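PDB 4LMY: peroxide stress regulator PerR, FUR family from Streptococcus pyogenes, which probably controls genes of the peroxide stress response by binding DNA as a metal-dependent dimer, here with zinc in its metal sites. Local coordinates for residues H4-N15 / F94-V102; N15-I25 / K71-V79. One frame throughout, in Å; residues are numbered along the deposited sequence.

Contact 1. Residues H4-N15 / F94-V102. With ZN (zinc ion), chain E.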
loop_
_atom_site.group_PDB
_atom_site.type_symbol
_atom_site.label_atom_id
_atom_site.label_comp_id
_atom_site.label_asym_id
_atom_site.label_seq_id
_atom_site.Cartn_x
_atom_site.Cartn_y
_atom_site.Cartn_z
ATOM N N HIS B 4 -16.755 3.309 -2.768
ATOM C CA HIS B 4 -17.916 2.470 -2.497
ATOM C C HIS B 4 -17.512 1.311 -1.593
ATOM O O HIS B 4 -16.336 1.154 -1.264
ATOM C CB HIS B 4 -18.471 1.915 -3.810
ATOM C CG HIS B 4 -17.537 0.973 -4.506
ATOM N ND1 HIS B 4 -16.554 1.401 -5.370
ATOM C CD2 HIS B 4 -17.438 -0.379 -4.464
ATOM C CE1 HIS B 4 -15.889 0.356 -5.832
ATOM N NE2 HIS B 4 -16.407 -0.734 -5.298
ATOM N N SER B 5 -18.486 0.495 -1.205
ATOM C CA SER B 5 -18.224 -0.676 -0.375
ATOM C C SER B 5 -19.101 -1.860 -0.768
ATOM O O SER B 5 -20.231 -1.681 -1.220
ATOM C CB SER B 5 -18.439 -0.349 1.104
ATOM O OG SER B 5 -18.442 -1.529 1.888
ATOM N N HIS B 6 -18.575 -3.067 -0.596
ATOM C CA HIS B 6 -19.357 -4.279 -0.809
ATOM C C HIS B 6 -19.621 -4.945 0.534
ATOM O O HIS B 6 -20.057 -6.096 0.596
ATOM C CB HIS B 6 -18.624 -5.246 -1.738
ATOM C CG HIS B 6 -18.125 -4.612 -2.998
ATOM N ND1 HIS B 6 -18.906 -4.476 -4.126
ATOM C CD2 HIS B 6 -16.919 -4.083 -3.310
ATOM C CE1 HIS B 6 -18.203 -3.885 -5.076
ATOM N NE2 HIS B 6 -16.992 -3.637 -4.607
ATOM N N GLN B 7 -19.338 -4.203 1.602
ATOM C CA GLN B 7 -19.553 -4.653 2.975
ATOM C C GLN B 7 -18.740 -5.894 3.346
ATOM O O GLN B 7 -19.133 -6.663 4.223
ATOM C CB GLN B 7 -21.046 -4.856 3.267
ATOM C CG GLN B 7 -21.856 -3.563 3.318
ATOM C CD GLN B 7 -22.071 -2.947 1.949
ATOM O OE1 GLN B 7 -22.513 -3.619 1.018
ATOM N NE2 GLN B 7 -21.749 -1.666 1.816
ATOM N N GLN B 8 -17.602 -6.071 2.682
ATOM C CA GLN B 8 -16.647 -7.118 3.037
ATOM C C GLN B 8 -15.323 -6.878 2.325
ATOM O O GLN B 8 -15.263 -6.148 1.335
ATOM C CB GLN B 8 -17.182 -8.511 2.690
ATOM C CG GLN B 8 -17.102 -8.870 1.217
ATOM C CD GLN B 8 -17.627 -10.266 0.926
ATOM O OE1 GLN B 8 -18.494 -10.447 0.072
ATOM N NE2 GLN B 8 -17.101 -11.258 1.636
ATOM N N ALA B 9 -14.261 -7.488 2.836
ATOM C CA ALA B 9 -12.952 -7.381 2.207
ATOM C C ALA B 9 -12.916 -8.230 0.946
ATOM O O ALA B 9 -13.425 -9.350 0.928
ATOM C CB ALA B 9 -11.866 -7.817 3.170
ATOM N N LEU B 10 -12.317 -7.682 -0.106
ATOM C CA LEU B 10 -12.177 -8.374 -1.381
ATOM C C LEU B 10 -10.840 -7.991 -2.000
ATOM O O LEU B 10 -10.524 -6.807 -2.100
ATOM C CB LEU B 10 -13.300 -7.961 -2.336
ATOM C CG LEU B 10 -14.759 -8.184 -1.928
ATOM C CD1 LEU B 10 -15.694 -7.444 -2.879
ATOM C CD2 LEU B 10 -15.091 -9.667 -1.888
ATOM N N ASP B 11 -10.048 -8.972 -2.421
ATOM C CA ASP B 11 -8.830 -8.637 -3.156
ATOM C C ASP B 11 -9.187 -8.181 -4.568
ATOM O O ASP B 11 -10.368 -8.106 -4.911
ATOM C CB ASP B 11 -7.803 -9.782 -3.158
ATOM C CG ASP B 11 -8.318 -11.055 -3.813
ATOM O OD1 ASP B 11 -7.667 -12.106 -3.620
ATOM O OD2 ASP B 11 -9.354 -11.026 -4.509
ATOM N N ALA B 12 -8.179 -7.876 -5.380
ATOM C CA ALA B 12 -8.423 -7.379 -6.733
ATOM C C ALA B 12 -9.270 -8.346 -7.557
ATOM O O ALA B 12 -10.229 -7.935 -8.206
ATOM C CB ALA B 12 -7.110 -7.080 -7.442
ATOM N N TYR B 13 -8.917 -9.628 -7.508
ATOM C CA TYR B 13 -9.619 -10.663 -8.265
ATOM C C TYR B 13 -11.074 -10.801 -7.836
ATOM O O TYR B 13 -11.986 -10.712 -8.664
ATOM C CB TYR B 13 -8.885 -12.003 -8.132
ATOM C CG TYR B 13 -9.590 -13.178 -8.774
ATOM C CD1 TYR B 13 -10.390 -14.026 -8.020
ATOM C CD2 TYR B 13 -9.446 -13.449 -10.129
ATOM C CE1 TYR B 13 -11.036 -15.104 -8.596
ATOM C CE2 TYR B 13 -10.087 -14.528 -10.715
ATOM C CZ TYR B 13 -10.879 -15.352 -9.943
ATOM O OH TYR B 13 -11.520 -16.425 -10.519
ATOM N N GLU B 14 -11.288 -11.007 -6.541
ATOM C CA GLU B 14 -12.638 -11.163 -6.011
ATOM C C GLU B 14 -13.473 -9.899 -6.195
ATOM O O GLU B 14 -14.697 -9.969 -6.312
ATOM C CB GLU B 14 -12.607 -11.581 -4.537
ATOM C CG GLU B 14 -12.013 -12.962 -4.288
ATOM C CD GLU B 14 -12.821 -14.086 -4.922
ATOM O OE1 GLU B 14 -14.009 -13.875 -5.247
ATOM O OE2 GLU B 14 -12.264 -15.192 -5.089
ATOM N N ASN B 15 -12.816 -8.742 -6.214
ATOM C CA ASN B 15 -13.529 -7.493 -6.453
ATOM C C ASN B 15 -14.107 -7.429 -7.859
ATOM O O ASN B 15 -15.261 -7.045 -8.041
ATOM C CB ASN B 15 -12.637 -6.278 -6.204
ATOM C CG ASN B 15 -13.328 -4.977 -6.556
ATOM O OD1 ASN B 15 -13.055 -4.375 -7.594
ATOM N ND2 ASN B 15 -14.242 -4.546 -5.699
ATOM N N PHE B 94 -3.904 -3.876 -15.941
ATOM C CA PHE B 94 -4.887 -4.007 -14.875
ATOM C C PHE B 94 -4.591 -2.987 -13.780
ATOM O O PHE B 94 -3.462 -2.897 -13.300
ATOM C CB PHE B 94 -4.869 -5.424 -14.297
ATOM C CG PHE B 94 -5.998 -5.704 -13.347
ATOM C CD1 PHE B 94 -7.182 -6.262 -13.801
ATOM C CD2 PHE B 94 -5.880 -5.400 -12.000
ATOM C CE1 PHE B 94 -8.223 -6.515 -12.930
ATOM C CE2 PHE B 94 -6.918 -5.650 -11.126
ATOM C CZ PHE B 94 -8.091 -6.210 -11.591
ATOM N N MET B 95 -5.603 -2.216 -13.390
ATOM C CA MET B 95 -5.440 -1.243 -12.311
ATOM C C MET B 95 -6.623 -1.256 -11.340
ATOM O O MET B 95 -6.762 -0.369 -10.497
ATOM C CB MET B 95 -5.172 0.165 -12.871
ATOM C CG MET B 95 -6.400 1.024 -13.174
ATOM S SD MET B 95 -7.601 0.267 -14.282
ATOM C CE MET B 95 -7.948 1.636 -15.383
ATOM N N GLY B 96 -7.457 -2.288 -11.453
ATOM C CA GLY B 96 -8.630 -2.437 -10.609
ATOM C C GLY B 96 -8.340 -2.375 -9.119
ATOM O O GLY B 96 -7.286 -2.809 -8.656
ATOM N N HIS B 97 -9.295 -1.838 -8.372
ATOM C CA HIS B 97 -9.143 -1.628 -6.938
ATOM C C HIS B 97 -9.450 -2.883 -6.126
ATOM O O HIS B 97 -9.838 -3.920 -6.664
ATOM C CB HIS B 97 -10.097 -0.526 -6.494
ATOM C CG HIS B 97 -11.540 -0.895 -6.641
ATOM N ND1 HIS B 97 -12.227 -0.749 -7.829
ATOM C CD2 HIS B 97 -12.419 -1.424 -5.759
ATOM C CE1 HIS B 97 -13.470 -1.163 -7.666
ATOM N NE2 HIS B 97 -13.615 -1.580 -6.422
ATOM N N GLN B 98 -9.284 -2.772 -4.814
ATOM C CA GLN B 98 -9.685 -3.830 -3.901
ATOM C C GLN B 98 -10.314 -3.190 -2.670
ATOM O O GLN B 98 -10.376 -1.964 -2.559
ATOM C CB GLN B 98 -8.483 -4.680 -3.490
ATOM C CG GLN B 98 -7.503 -3.942 -2.606
ATOM C CD GLN B 98 -6.463 -4.852 -1.993
ATOM O OE1 GLN B 98 -5.440 -4.387 -1.506
ATOM N NE2 GLN B 98 -6.724 -6.153 -2.000
ATOM N N HIS B 99 -10.764 -4.019 -1.741
ATOM C CA HIS B 99 -11.350 -3.512 -0.509
ATOM C C HIS B 99 -10.706 -4.171 0.698
ATOM O O HIS B 99 -10.643 -5.395 0.790
ATOM C CB HIS B 99 -12.864 -3.714 -0.513
ATOM C CG HIS B 99 -13.544 -3.042 -1.662
ATOM N ND1 HIS B 99 -14.141 -1.806 -1.555
ATOM C CD2 HIS B 99 -13.687 -3.420 -2.955
ATOM C CE1 HIS B 99 -14.641 -1.458 -2.728
ATOM N NE2 HIS B 99 -14.375 -2.418 -3.595
ATOM N N VAL B 100 -10.231 -3.335 1.617
ATOM C CA VAL B 100 -9.427 -3.775 2.748
ATOM C C VAL B 100 -10.128 -3.454 4.064
ATOM O O VAL B 100 -10.709 -2.383 4.219
ATOM C CB VAL B 100 -8.048 -3.073 2.729
ATOM C CG1 VAL B 100 -7.175 -3.519 3.903
ATOM C CG2 VAL B 100 -7.346 -3.321 1.400
ATOM N N ASN B 101 -10.074 -4.383 5.011
ATOM C CA ASN B 101 -10.655 -4.144 6.329
ATOM C C ASN B 101 -9.762 -3.304 7.232
ATOM O O ASN B 101 -8.536 -3.396 7.173
ATOM C CB ASN B 101 -10.959 -5.464 7.033
ATOM C CG ASN B 101 -12.210 -6.129 6.505
ATOM O OD1 ASN B 101 -13.095 -5.469 5.962
ATOM N ND2 ASN B 101 -12.298 -7.440 6.678
ATOM N N VAL B 102 -10.384 -2.480 8.065
ATOM C CA VAL B 102 -9.677 -1.868 9.179
ATOM C C VAL B 102 -10.368 -2.318 10.463
ATOM O O VAL B 102 -11.584 -2.180 10.610
ATOM C CB VAL B 102 -9.587 -0.321 9.063
ATOM C CG1 VAL B 102 -10.964 0.315 8.973
ATOM C CG2 VAL B 102 -8.798 0.251 10.230
HETATM ZN ZN ZN E . -15.316 -2.630 -5.509
HETATM O O HOH W 1 -14.668 -0.201 0.688
HETATM O O HOH W 2 -14.545 -9.128 5.306
#
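L10 and H99 form a single antiparallel hydrogen-bonded pair, in which H99 N donates to L10 O at 2.8 Å and L10 N to H99 O at 3.0 Å. The bridge lays the N-terminal arm along the start of strand 98-104. Beside it, H4, H6, H97 and H99 direct their NE2 atoms at one zinc ion. H97 CG sits between the backbone N and the carbonyl carbon (chi1 65°), which turns the ring back to the metal, with NE2 2.2 Å from the zinc. Two offset edge-to-face pairs link the rings: the edge of H6 meets the face of H99, planes 87° apart, and the edge of H99 the face of H4. The site probably corresponds to the regulatory metal site of FUR proteins, built here from two His-X-His pairs, H4/H6 and H97/H99. H19 and N15 of helix 12-22 complete it. The outer end of the N15 amide, modelled as OD1, lies over one face of the H97 ring, toward the rim. ND2 is modelled 2.2 Å from the zinc. Amides normally bind metals through oxygen, so the assignment of its two end atoms is doubtful. H99 ND1 donates to a water at 2.8 Å, which donates on to H4 O. H4 ND1 hydrogen-bonds D2 O. Past the site, A12 CB packs on F94 CE2 at 4.0 Å, and D11 caps helix 12-22 by accepting from E14 N.

Contact 2. Residues N15-I25 / K71-V79. With ZN (zinc ion), chain E.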
loop_
_atom_site.group_PDB
_atom_site.type_symbol
_atom_site.label_atom_id
_atom_site.label_comp_id
_atom_site.label_asym_id
_atom_site.label_seq_id
_atom_site.Cartn_x
_atom_site.Cartn_y
_atom_site.Cartn_z
ATOM N N ASN B 15 -12.816 -8.742 -6.214
ATOM C CA ASN B 15 -13.529 -7.493 -6.453
ATOM C C ASN B 15 -14.107 -7.429 -7.859
ATOM O O ASN B 15 -15.261 -7.045 -8.041
ATOM C CB ASN B 15 -12.637 -6.278 -6.204
ATOM C CG ASN B 15 -13.328 -4.977 -6.556
ATOM O OD1 ASN B 15 -13.055 -4.375 -7.594
ATOM N ND2 ASN B 15 -14.242 -4.546 -5.699
ATOM N N VAL B 16 -13.299 -7.802 -8.848
ATOM C CA VAL B 16 -13.756 -7.805 -10.235
ATOM C C VAL B 16 -14.990 -8.686 -10.385
ATOM O O VAL B 16 -15.994 -8.274 -10.969
ATOM C CB VAL B 16 -12.660 -8.291 -11.198
ATOM C CG1 VAL B 16 -13.213 -8.405 -12.611
ATOM C CG2 VAL B 16 -11.482 -7.344 -11.167
ATOM N N LEU B 17 -14.916 -9.894 -9.831
ATOM C CA LEU B 17 -16.013 -10.848 -9.921
ATOM C C LEU B 17 -17.274 -10.308 -9.256
ATOM O O LEU B 17 -18.373 -10.459 -9.787
ATOM C CB LEU B 17 -15.621 -12.191 -9.302
ATOM C CG LEU B 17 -14.470 -12.940 -9.976
ATOM C CD1 LEU B 17 -14.404 -14.383 -9.481
ATOM C CD2 LEU B 17 -14.606 -12.887 -11.491
ATOM N N GLU B 18 -17.113 -9.671 -8.100
ATOM C CA GLU B 18 -18.249 -9.085 -7.394
ATOM C C GLU B 18 -18.928 -7.998 -8.224
ATOM O O GLU B 18 -20.152 -7.977 -8.345
ATOM C CB GLU B 18 -17.821 -8.531 -6.031
ATOM C CG GLU B 18 -18.938 -7.846 -5.251
ATOM C CD GLU B 18 -20.047 -8.800 -4.831
ATOM O OE1 GLU B 18 -21.160 -8.318 -4.526
ATOM O OE2 GLU B 18 -19.810 -10.026 -4.795
ATOM N N HIS B 19 -18.128 -7.107 -8.801
ATOM C CA HIS B 19 -18.645 -6.049 -9.664
ATOM C C HIS B 19 -19.362 -6.625 -10.883
ATOM O O HIS B 19 -20.431 -6.150 -11.267
ATOM C CB HIS B 19 -17.520 -5.119 -10.120
ATOM C CG HIS B 19 -17.115 -4.103 -9.095
ATOM N ND1 HIS B 19 -17.495 -2.780 -9.171
ATOM C CD2 HIS B 19 -16.361 -4.214 -7.978
ATOM C CE1 HIS B 19 -16.995 -2.121 -8.141
ATOM N NE2 HIS B 19 -16.300 -2.966 -7.402
ATOM N N LEU B 20 -18.766 -7.648 -11.489
ATOM C CA LEU B 20 -19.357 -8.282 -12.667
ATOM C C LEU B 20 -20.665 -9.003 -12.338
ATOM O O LEU B 20 -21.620 -8.941 -13.111
ATOM C CB LEU B 20 -18.367 -9.244 -13.331
ATOM C CG LEU B 20 -17.134 -8.615 -13.982
ATOM C CD1 LEU B 20 -16.346 -9.659 -14.761
ATOM C CD2 LEU B 20 -17.517 -7.444 -14.872
ATOM N N ARG B 21 -20.701 -9.687 -11.195
ATOM C CA ARG B 21 -21.923 -10.343 -10.734
ATOM C C ARG B 21 -23.027 -9.317 -10.519
ATOM O O ARG B 21 -24.179 -9.543 -10.894
ATOM C CB ARG B 21 -21.687 -11.101 -9.428
ATOM C CG ARG B 21 -20.909 -12.394 -9.561
ATOM C CD ARG B 21 -20.945 -13.175 -8.255
ATOM N NE ARG B 21 -19.796 -14.063 -8.116
ATOM C CZ ARG B 21 -18.750 -13.815 -7.335
ATOM N NH1 ARG B 21 -18.705 -12.706 -6.606
ATOM N NH2 ARG B 21 -17.749 -14.682 -7.277
ATOM N N GLU B 22 -22.664 -8.193 -9.908
ATOM C CA GLU B 22 -23.604 -7.103 -9.664
ATOM C C GLU B 22 -24.262 -6.637 -10.958
ATOM O O GLU B 22 -25.422 -6.228 -10.962
ATOM C CB GLU B 22 -22.899 -5.926 -8.983
ATOM C CG GLU B 22 -22.628 -6.127 -7.501
ATOM C CD GLU B 22 -21.796 -5.006 -6.902
ATOM O OE1 GLU B 22 -21.252 -4.185 -7.673
ATOM O OE2 GLU B 22 -21.687 -4.946 -5.658
ATOM N N LYS B 23 -23.518 -6.717 -12.057
ATOM C CA LYS B 23 -24.014 -6.282 -13.358
ATOM C C LYS B 23 -24.598 -7.435 -14.172
ATOM O O LYS B 23 -24.943 -7.260 -15.342
ATOM C CB LYS B 23 -22.895 -5.612 -14.155
ATOM C CG LYS B 23 -22.171 -4.505 -13.410
ATOM C CD LYS B 23 -23.114 -3.381 -13.026
ATOM C CE LYS B 23 -22.470 -2.029 -13.282
ATOM N NZ LYS B 23 -22.186 -1.836 -14.732
ATOM N N HIS B 24 -24.699 -8.606 -13.547
ATOM C CA HIS B 24 -25.219 -9.812 -14.198
ATOM C C HIS B 24 -24.423 -10.210 -15.438
ATOM O O HIS B 24 -24.993 -10.635 -16.443
ATOM C CB HIS B 24 -26.701 -9.656 -14.554
ATOM C CG HIS B 24 -27.564 -9.270 -13.394
ATOM N ND1 HIS B 24 -27.990 -7.977 -13.181
ATOM C CD2 HIS B 24 -28.080 -10.008 -12.381
ATOM C CE1 HIS B 24 -28.732 -7.934 -12.089
ATOM N NE2 HIS B 24 -28.802 -9.152 -11.585
ATOM N N ILE B 25 -23.105 -10.067 -15.365
ATOM C CA ILE B 25 -22.234 -10.496 -16.451
ATOM C C ILE B 25 -21.715 -11.899 -16.155
ATOM O O ILE B 25 -21.147 -12.141 -15.089
ATOM C CB ILE B 25 -21.057 -9.525 -16.638
ATOM C CG1 ILE B 25 -21.579 -8.121 -16.959
ATOM C CG2 ILE B 25 -20.121 -10.021 -17.730
ATOM C CD1 ILE B 25 -20.501 -7.069 -17.024
ATOM N N LYS B 71 -12.836 -5.894 -23.597
ATOM C CA LYS B 71 -13.891 -4.900 -23.769
ATOM C C LYS B 71 -14.718 -4.744 -22.496
ATOM O O LYS B 71 -15.012 -3.627 -22.070
ATOM C CB LYS B 71 -14.794 -5.285 -24.942
ATOM C CG LYS B 71 -16.085 -4.491 -25.034
ATOM C CD LYS B 71 -16.136 -3.658 -26.303
ATOM C CE LYS B 71 -17.532 -3.671 -26.907
ATOM N NZ LYS B 71 -18.572 -3.262 -25.922
ATOM N N VAL B 72 -15.082 -5.869 -21.891
ATOM C CA VAL B 72 -15.828 -5.860 -20.638
ATOM C C VAL B 72 -15.008 -5.221 -19.520
ATOM O O VAL B 72 -15.489 -4.338 -18.810
ATOM C CB VAL B 72 -16.250 -7.284 -20.221
ATOM C CG1 VAL B 72 -16.766 -7.294 -18.789
ATOM C CG2 VAL B 72 -17.302 -7.831 -21.181
ATOM N N LEU B 73 -13.761 -5.660 -19.377
ATOM C CA LEU B 73 -12.890 -5.157 -18.317
ATOM C C LEU B 73 -12.565 -3.669 -18.460
ATOM O O LEU B 73 -12.514 -2.943 -17.467
ATOM C CB LEU B 73 -11.603 -5.982 -18.245
ATOM C CG LEU B 73 -11.803 -7.447 -17.843
ATOM C CD1 LEU B 73 -10.462 -8.146 -17.670
ATOM C CD2 LEU B 73 -12.642 -7.560 -16.577
ATOM N N VAL B 74 -12.343 -3.224 -19.693
ATOM C CA VAL B 74 -12.054 -1.816 -19.951
ATOM C C VAL B 74 -13.267 -0.945 -19.633
ATOM O O VAL B 74 -13.144 0.091 -18.980
ATOM C CB VAL B 74 -11.598 -1.582 -21.411
ATOM C CG1 VAL B 74 -11.690 -0.108 -21.779
ATOM C CG2 VAL B 74 -10.179 -2.091 -21.611
ATOM N N ASP B 75 -14.440 -1.382 -20.084
ATOM C CA ASP B 75 -15.673 -0.637 -19.850
ATOM C C ASP B 75 -16.064 -0.609 -18.374
ATOM O O ASP B 75 -16.507 0.419 -17.865
ATOM C CB ASP B 75 -16.819 -1.203 -20.690
ATOM C CG ASP B 75 -16.600 -1.016 -22.179
ATOM O OD1 ASP B 75 -15.665 -0.279 -22.555
ATOM O OD2 ASP B 75 -17.366 -1.601 -22.973
ATOM N N GLU B 76 -15.898 -1.737 -17.689
ATOM C CA GLU B 76 -16.248 -1.821 -16.273
ATOM C C GLU B 76 -15.195 -1.160 -15.380
ATOM O O GLU B 76 -15.365 -1.080 -14.164
ATOM C CB GLU B 76 -16.493 -3.274 -15.849
ATOM C CG GLU B 76 -17.658 -3.947 -16.568
ATOM C CD GLU B 76 -18.981 -3.231 -16.356
ATOM O OE1 GLU B 76 -19.821 -3.252 -17.281
ATOM O OE2 GLU B 76 -19.187 -2.658 -15.266
ATOM N N GLY B 77 -14.108 -0.699 -15.992
ATOM C CA GLY B 77 -13.133 0.134 -15.308
ATOM C C GLY B 77 -12.043 -0.583 -14.535
ATOM O O GLY B 77 -11.554 -0.068 -13.529
ATOM N N PHE B 78 -11.645 -1.761 -15.004
ATOM C CA PHE B 78 -10.610 -2.528 -14.319
ATOM C C PHE B 78 -9.322 -2.638 -15.133
ATOM O O PHE B 78 -8.283 -3.046 -14.614
ATOM C CB PHE B 78 -11.130 -3.918 -13.946
ATOM C CG PHE B 78 -12.317 -3.891 -13.028
ATOM C CD1 PHE B 78 -12.183 -3.460 -11.719
ATOM C CD2 PHE B 78 -13.565 -4.296 -13.471
ATOM C CE1 PHE B 78 -13.269 -3.431 -10.869
ATOM C CE2 PHE B 78 -14.658 -4.269 -12.624
ATOM C CZ PHE B 78 -14.507 -3.836 -11.321
ATOM N N VAL B 79 -9.397 -2.272 -16.409
ATOM C CA VAL B 79 -8.238 -2.316 -17.296
ATOM C C VAL B 79 -8.188 -1.059 -18.165
ATOM O O VAL B 79 -9.216 -0.597 -18.657
ATOM C CB VAL B 79 -8.258 -3.584 -18.191
ATOM C CG1 VAL B 79 -7.263 -3.464 -19.340
ATOM C CG2 VAL B 79 -7.970 -4.831 -17.362
HETATM ZN ZN ZN E . -15.316 -2.630 -5.509
#
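N15 touches F78 at the start of this contact, the outer atom of its amide lying 3.4 Å from F78 CE1 where it is modelled as OD1. V16 uses both methyls. CG1 is anti to the backbone N (chi1 175°) and meets L73 CD2 at 4.1 Å. This leaves CG2, beside the N, over one face of the F78 ring in a CH-pi contact, 17° off the ring normal. The backbone O of E76 lies over the opposite face, toward the rim. H19 comes one turn after N15. Its NE2 binds the zinc at 2.2 Å. The edge of F78 stands against one face of the H19 imidazole in an edge-to-face pair, planes 80° apart, with F78 CZ 3.4 Å from H19 CG. F78 is thus a second-shell residue that backs a metal ligand. L20 continues the apolar strip. Its CD2 touches both V72 CG1 and E76 CG. K23, just past the helix, has a folded chain that brings NZ to E76 OE2 at 3.2 Å. This salt bridge uses the syn lone pair of the carboxylate. H24, at positive phi, completes the Schellman motif that ends the helix. I25 closes the row, its CD1 meeting V72 CG1 tip to tip at 4.1 Å. G77, at positive phi, forms a second Schellman motif after helix 63-75, which turns the chain so that F78 faces helix 12-22. Helix 63-75 and the hairpin of strands 79-82 and 91-94 fit the winged-helix DNA-binding domain of FUR proteins. Around the contact, I35 of helix 29-40 touches V16, R31 touches I25 and V72, and F94 of strand 91-94 packs on V16 and F78.

How the contacts relate
From the N terminus, the arm and the first turn of helix 12-22 enter contact 1, and the rest of that helix with the turn after it forms contact 2. The chain then runs through helices 29-40 and 47-54 to helix 63-75, where contact 2 closes the inner loop. After strands 79-82 and 91-94, contact 1 closes the outer loop, so contact 2 is nested inside it. N15 belongs to both, and both reach the same zinc. M95 N probably hydrogen-bonds F78 O, and H6 ND1 probably hydrogen-bonds E22 OE2. Together the two contacts tie the winged-helix part to strand 98-104 of the following sheet, with helix 12-22 between.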